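Immunomodulatory active chitinase (Trichuris suis, PDB 6G9C) probably hydrolyses chitin as a secreted family 18 glycosidase of a parasitic whipworm and has immunomodulatory activity. Local coordinates at residues L272-A284 with Q294-V308. Sequence-based numbering, arbitrary orientation. Where two conformers were deposited one is given.
With EDO (1,2-ethanediol), chain D.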
loop_
_atom_site.group_PDB
_atom_site.type_symbol
_atom_site.label_atom_id
_atom_site.label_comp_id
_atom_site.label_asym_id
_atom_site.label_seq_id
_atom_site.Cartn_x
_atom_site.Cartn_y
_atom_site.Cartn_z
ATOM N N LEU A 272 -9.657 -24.630 -8.729
ATOM C CA LEU A 272 -11.114 -24.754 -8.580
ATOM C C LEU A 272 -11.780 -23.811 -9.574
ATOM O O LEU A 272 -11.594 -22.580 -9.476
ATOM C CB LEU A 272 -11.576 -24.422 -7.156
ATOM C CG LEU A 272 -10.882 -25.134 -5.995
ATOM C CD1 LEU A 272 -11.369 -24.546 -4.688
ATOM C CD2 LEU A 272 -11.138 -26.626 -6.036
ATOM N N PRO A 273 -12.543 -24.318 -10.540
ATOM C CA PRO A 273 -13.214 -23.426 -11.495
ATOM C C PRO A 273 -14.513 -22.890 -10.917
ATOM O O PRO A 273 -15.278 -23.632 -10.301
ATOM C CB PRO A 273 -13.501 -24.344 -12.686
ATOM C CG PRO A 273 -13.639 -25.708 -12.073
ATOM C CD PRO A 273 -12.734 -25.744 -10.874
ATOM N N THR A 274 -14.784 -21.599 -11.144
ATOM C CA THR A 274 -16.101 -21.043 -10.815
ATOM C C THR A 274 -16.936 -20.803 -12.063
ATOM O O THR A 274 -17.997 -20.161 -11.982
ATOM C CB THR A 274 -15.975 -19.743 -10.015
ATOM O OG1 THR A 274 -15.126 -18.826 -10.716
ATOM C CG2 THR A 274 -15.417 -20.014 -8.620
ATOM N N TYR A 275 -16.470 -21.291 -13.214
ATOM C CA TYR A 275 -17.194 -21.320 -14.475
ATOM C C TYR A 275 -17.526 -22.764 -14.817
ATOM O O TYR A 275 -17.029 -23.713 -14.195
ATOM C CB TYR A 275 -16.377 -20.698 -15.617
ATOM C CG TYR A 275 -15.157 -21.549 -15.905
ATOM C CD1 TYR A 275 -14.035 -21.458 -15.095
ATOM C CD2 TYR A 275 -15.171 -22.505 -16.910
ATOM C CE1 TYR A 275 -12.915 -22.271 -15.310
ATOM C CE2 TYR A 275 -14.064 -23.326 -17.133
ATOM C CZ TYR A 275 -12.950 -23.202 -16.319
ATOM O OH TYR A 275 -11.872 -24.011 -16.517
ATOM N N GLY A 276 -18.387 -22.911 -15.830
ATOM C CA GLY A 276 -18.676 -24.207 -16.403
ATOM C C GLY A 276 -18.487 -24.169 -17.912
ATOM O O GLY A 276 -18.247 -23.111 -18.504
ATOM N N ARG A 277 -18.605 -25.348 -18.524
ATOM C CA ARG A 277 -18.482 -25.496 -19.970
ATOM C C ARG A 277 -19.719 -26.189 -20.503
ATOM O O ARG A 277 -20.327 -27.016 -19.815
ATOM C CB ARG A 277 -17.243 -26.292 -20.374
ATOM C CG ARG A 277 -15.952 -25.603 -19.982
ATOM C CD ARG A 277 -14.724 -26.163 -20.689
ATOM N NE ARG A 277 -13.600 -25.266 -20.424
ATOM C CZ ARG A 277 -13.339 -24.167 -21.120
ATOM N NH1 ARG A 277 -14.080 -23.851 -22.177
ATOM N NH2 ARG A 277 -12.316 -23.396 -20.769
ATOM N N GLY A 278 -20.081 -25.856 -21.734
ATOM C CA GLY A 278 -21.398 -26.185 -22.237
ATOM C C GLY A 278 -21.395 -26.663 -23.672
ATOM O O GLY A 278 -20.512 -26.331 -24.467
ATOM N N TRP A 279 -22.436 -27.424 -23.994
ATOM C CA TRP A 279 -22.708 -27.963 -25.318
ATOM C C TRP A 279 -24.151 -27.670 -25.719
ATOM O O TRP A 279 -25.020 -27.433 -24.874
ATOM C CB TRP A 279 -22.523 -29.480 -25.353
ATOM C CG TRP A 279 -21.114 -29.993 -25.177
ATOM C CD1 TRP A 279 -20.273 -30.445 -26.161
ATOM C CD2 TRP A 279 -20.413 -30.169 -23.938
ATOM N NE1 TRP A 279 -19.084 -30.871 -25.608
ATOM C CE2 TRP A 279 -19.150 -30.716 -24.246
ATOM C CE3 TRP A 279 -20.734 -29.915 -22.600
ATOM C CZ2 TRP A 279 -18.207 -31.006 -23.265
ATOM C CZ3 TRP A 279 -19.794 -30.206 -21.628
ATOM C CH2 TRP A 279 -18.539 -30.738 -21.972
ATOM N N THR A 280 -24.412 -27.738 -27.027
ATOM C CA THR A 280 -25.768 -27.885 -27.547
ATOM C C THR A 280 -25.955 -29.358 -27.888
ATOM O O THR A 280 -25.189 -29.916 -28.683
ATOM C CB THR A 280 -26.000 -27.004 -28.776
ATOM O OG1 THR A 280 -25.825 -25.628 -28.415
ATOM C CG2 THR A 280 -27.394 -27.215 -29.342
ATOM N N LEU A 281 -26.939 -29.990 -27.260
ATOM C CA LEU A 281 -27.154 -31.417 -27.442
ATOM C C LEU A 281 -27.652 -31.717 -28.850
ATOM O O LEU A 281 -28.423 -30.946 -29.430
ATOM C CB LEU A 281 -28.172 -31.929 -26.424
ATOM C CG LEU A 281 -27.776 -31.796 -24.952
ATOM C CD1 LEU A 281 -28.979 -32.053 -24.072
ATOM C CD2 LEU A 281 -26.659 -32.776 -24.636
ATOM N N SER A 282 -27.211 -32.854 -29.396
ATOM C CA SER A 282 -27.787 -33.333 -30.647
ATOM C C SER A 282 -29.231 -33.761 -30.462
ATOM O O SER A 282 -30.038 -33.635 -31.387
ATOM C CB SER A 282 -26.979 -34.509 -31.190
ATOM O OG SER A 282 -25.625 -34.154 -31.343
ATOM N N ASP A 283 -29.563 -34.274 -29.282
ATOM C CA ASP A 283 -30.868 -34.859 -28.999
ATOM C C ASP A 283 -31.284 -34.398 -27.610
ATOM O O ASP A 283 -30.677 -34.802 -26.613
ATOM C CB ASP A 283 -30.805 -36.386 -29.079
ATOM C CG ASP A 283 -32.166 -37.038 -28.986
ATOM O OD1 ASP A 283 -33.048 -36.513 -28.271
ATOM O OD2 ASP A 283 -32.352 -38.098 -29.619
ATOM N N ALA A 284 -32.333 -33.573 -27.541
ATOM C CA ALA A 284 -32.760 -33.013 -26.264
ATOM C C ALA A 284 -33.256 -34.076 -25.292
ATOM O O ALA A 284 -33.339 -33.806 -24.089
ATOM C CB ALA A 284 -33.850 -31.968 -26.491
ATOM N N GLN A 294 -23.882 -31.412 -30.798
ATOM C CA GLN A 294 -23.712 -30.888 -32.144
ATOM C C GLN A 294 -22.864 -29.626 -32.181
ATOM O O GLN A 294 -22.552 -29.134 -33.266
ATOM C CB GLN A 294 -25.075 -30.614 -32.783
ATOM C CG GLN A 294 -25.902 -29.544 -32.097
ATOM C CD GLN A 294 -27.185 -29.246 -32.856
ATOM O OE1 GLN A 294 -28.188 -29.947 -32.706
ATOM N NE2 GLN A 294 -27.152 -28.212 -33.688
ATOM N N GLY A 295 -22.490 -29.092 -31.026
ATOM C CA GLY A 295 -21.642 -27.921 -30.972
ATOM C C GLY A 295 -21.606 -27.362 -29.563
ATOM O O GLY A 295 -22.082 -27.989 -28.615
ATOM N N SER A 296 -21.032 -26.170 -29.449
ATOM C CA SER A 296 -20.926 -25.505 -28.160
ATOM C C SER A 296 -22.291 -25.003 -27.700
ATOM O O SER A 296 -23.223 -24.850 -28.492
ATOM C CB SER A 296 -19.970 -24.330 -28.265
ATOM O OG SER A 296 -20.427 -23.469 -29.291
ATOM N N SER A 297 -22.398 -24.731 -26.396
ATOM C CA SER A 297 -23.586 -24.067 -25.880
ATOM C C SER A 297 -23.658 -22.636 -26.394
ATOM O O SER A 297 -22.635 -21.991 -26.636
ATOM C CB SER A 297 -23.570 -24.047 -24.354
ATOM O OG SER A 297 -22.345 -23.495 -23.907
ATOM N N THR A 298 -24.888 -22.140 -26.544
ATOM C CA THR A 298 -25.112 -20.759 -26.950
ATOM C C THR A 298 -24.450 -19.800 -25.965
ATOM O O THR A 298 -24.466 -20.029 -24.753
ATOM C CB THR A 298 -26.615 -20.476 -27.013
ATOM O OG1 THR A 298 -27.265 -21.481 -27.801
ATOM C CG2 THR A 298 -26.879 -19.114 -27.633
ATOM N N ALA A 299 -23.872 -18.716 -26.489
ATOM C CA ALA A 299 -23.238 -17.723 -25.627
ATOM C C ALA A 299 -24.232 -17.204 -24.594
ATOM O O ALA A 299 -25.422 -17.038 -24.883
ATOM C CB ALA A 299 -22.689 -16.563 -26.465
ATOM N N THR A 300 -23.748 -16.953 -23.380
ATOM C CA THR A 300 -24.620 -16.527 -22.290
ATOM C C THR A 300 -24.637 -15.001 -22.167
ATOM O O THR A 300 -23.840 -14.291 -22.787
ATOM C CB THR A 300 -24.200 -17.183 -20.967
ATOM O OG1 THR A 300 -22.811 -16.947 -20.720
ATOM C CG2 THR A 300 -24.422 -18.689 -21.031
ATOM N N GLU A 301 -25.558 -14.506 -21.329
ATOM C CA GLU A 301 -25.861 -13.075 -21.283
ATOM C C GLU A 301 -24.645 -12.231 -20.907
ATOM O O GLU A 301 -24.418 -11.166 -21.495
ATOM C CB GLU A 301 -27.008 -12.818 -20.299
ATOM C CG GLU A 301 -27.427 -11.344 -20.201
ATOM C CD GLU A 301 -28.616 -11.106 -19.262
ATOM O OE1 GLU A 301 -29.285 -12.090 -18.867
ATOM O OE2 GLU A 301 -28.888 -9.926 -18.934
ATOM N N TYR A 302 -23.858 -12.673 -19.925
ATOM C CA TYR A 302 -22.753 -11.863 -19.421
ATOM C C TYR A 302 -21.395 -12.271 -19.984
ATOM O O TYR A 302 -20.616 -11.403 -20.378
ATOM C CB TYR A 302 -22.725 -11.911 -17.885
ATOM C CG TYR A 302 -23.985 -11.342 -17.243
ATOM C CD1 TYR A 302 -25.090 -12.152 -16.997
ATOM C CD2 TYR A 302 -24.068 -9.997 -16.887
ATOM C CE1 TYR A 302 -26.242 -11.638 -16.416
ATOM C CE2 TYR A 302 -25.231 -9.468 -16.298
ATOM C CZ TYR A 302 -26.306 -10.297 -16.066
ATOM O OH TYR A 302 -27.464 -9.791 -15.487
ATOM N N LEU A 303 -21.088 -13.570 -20.059
ATOM C CA LEU A 303 -19.776 -13.970 -20.563
ATOM C C LEU A 303 -19.681 -13.839 -22.077
ATOM O O LEU A 303 -18.592 -13.578 -22.597
ATOM C CB LEU A 303 -19.439 -15.403 -20.143
ATOM C CG LEU A 303 -19.322 -15.728 -18.650
ATOM C CD1 LEU A 303 -18.338 -16.850 -18.411
ATOM C CD2 LEU A 303 -18.952 -14.513 -17.828
ATOM N N ARG A 304 -20.793 -14.020 -22.795
ATOM C CA ARG A 304 -20.848 -13.827 -24.247
ATOM C C ARG A 304 -19.752 -14.616 -24.960
ATOM O O ARG A 304 -19.046 -14.104 -25.831
ATOM C CB ARG A 304 -20.759 -12.346 -24.612
ATOM C CG ARG A 304 -21.852 -11.473 -24.024
ATOM C CD ARG A 304 -21.307 -10.070 -23.836
ATOM N NE ARG A 304 -22.339 -9.075 -23.568
ATOM C CZ ARG A 304 -22.087 -7.789 -23.345
ATOM N NH1 ARG A 304 -20.835 -7.345 -23.359
ATOM N NH2 ARG A 304 -23.086 -6.944 -23.114
ATOM N N GLU A 305 -19.606 -15.880 -24.581
ATOM C CA GLU A 305 -18.629 -16.757 -25.215
ATOM C C GLU A 305 -19.234 -18.150 -25.307
ATOM O O GLU A 305 -19.397 -18.823 -24.287
ATOM C CB GLU A 305 -17.322 -16.778 -24.432
ATOM C CG GLU A 305 -16.248 -17.642 -25.066
ATOM C CD GLU A 305 -15.024 -17.769 -24.192
ATOM O OE1 GLU A 305 -14.889 -16.973 -23.237
ATOM O OE2 GLU A 305 -14.198 -18.668 -24.457
ATOM N N ALA A 306 -19.581 -18.572 -26.517
ATOM C CA ALA A 306 -20.186 -19.886 -26.684
ATOM C C ALA A 306 -19.287 -20.965 -26.086
ATOM O O ALA A 306 -18.061 -20.927 -26.226
ATOM C CB ALA A 306 -20.464 -20.159 -28.162
ATOM N N GLY A 307 -19.902 -21.893 -25.358
ATOM C CA GLY A 307 -19.209 -22.985 -24.724
ATOM C C GLY A 307 -18.858 -22.783 -23.262
ATOM O O GLY A 307 -18.345 -23.722 -22.643
ATOM N N VAL A 308 -19.086 -21.595 -22.689
ATOM C CA VAL A 308 -18.748 -21.335 -21.293
ATOM C C VAL A 308 -19.918 -20.629 -20.612
ATOM O O VAL A 308 -20.757 -19.994 -21.257
ATOM C CB VAL A 308 -17.443 -20.509 -21.152
ATOM C CG1 VAL A 308 -17.551 -19.191 -21.874
ATOM C CG2 VAL A 308 -17.086 -20.284 -19.694
HETATM C C1 EDO D . -8.616 -20.877 -17.319
HETATM O O1 EDO D . -7.412 -21.321 -17.936
HETATM C C2 EDO D . -9.772 -21.807 -17.678
HETATM O O2 EDO D . -9.843 -21.980 -19.097
HETATM O O HOH W 1 -16.273 -25.271 -23.727
HETATM O O HOH W 2 -12.336 -20.613 -22.646
#
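In the alpha+beta insertion domain of this family 18 chitinase, the outer part of strand 268-281 takes up the returning loop 294-308, where Thr-280 meets the loop with both branches of its side chain. Thr-280 OG1 lies beside its own backbone N (chi1 -61°), from where it donates to Ser-296 O at 2.7 Å while Gln-340 also bonds this hydroxyl. Its CG2 branch lies 3.9 Å from Gln-294 CG, and the backbones join nearby through Thr-280 N to Gly-295 O at 2.8 Å and Gln-294 N to Thr-280 O at 2.9 Å. Strand 268-281 stands between 214-218 and 364-368 in the TIM barrel and runs on beyond it into the insertion domain, where it pairs antiparallel with the loop. Further in, both polar atoms of Gly-278 are used, N by Gly-307 O and O by Ser-297 N. Ser-297 OG approaches Gly-278 CA to 3.3 Å, in the place a CB would take. Gly-307 O also accepts from a water that is held by Arg-277 NH1. Arg-277 NE forms a salt bridge with Asp-221, whose OD1 is also hydrogen-bonded to the Tyr-275 hydroxyl; in related chitinases the insertion domain forms a wall of the substrate cleft. The Val-308 and Tyr-275 side chains cross at about a right angle, with Val-308 CG2, in one of its two conformers, 4.0 Å from Tyr-275 CD2.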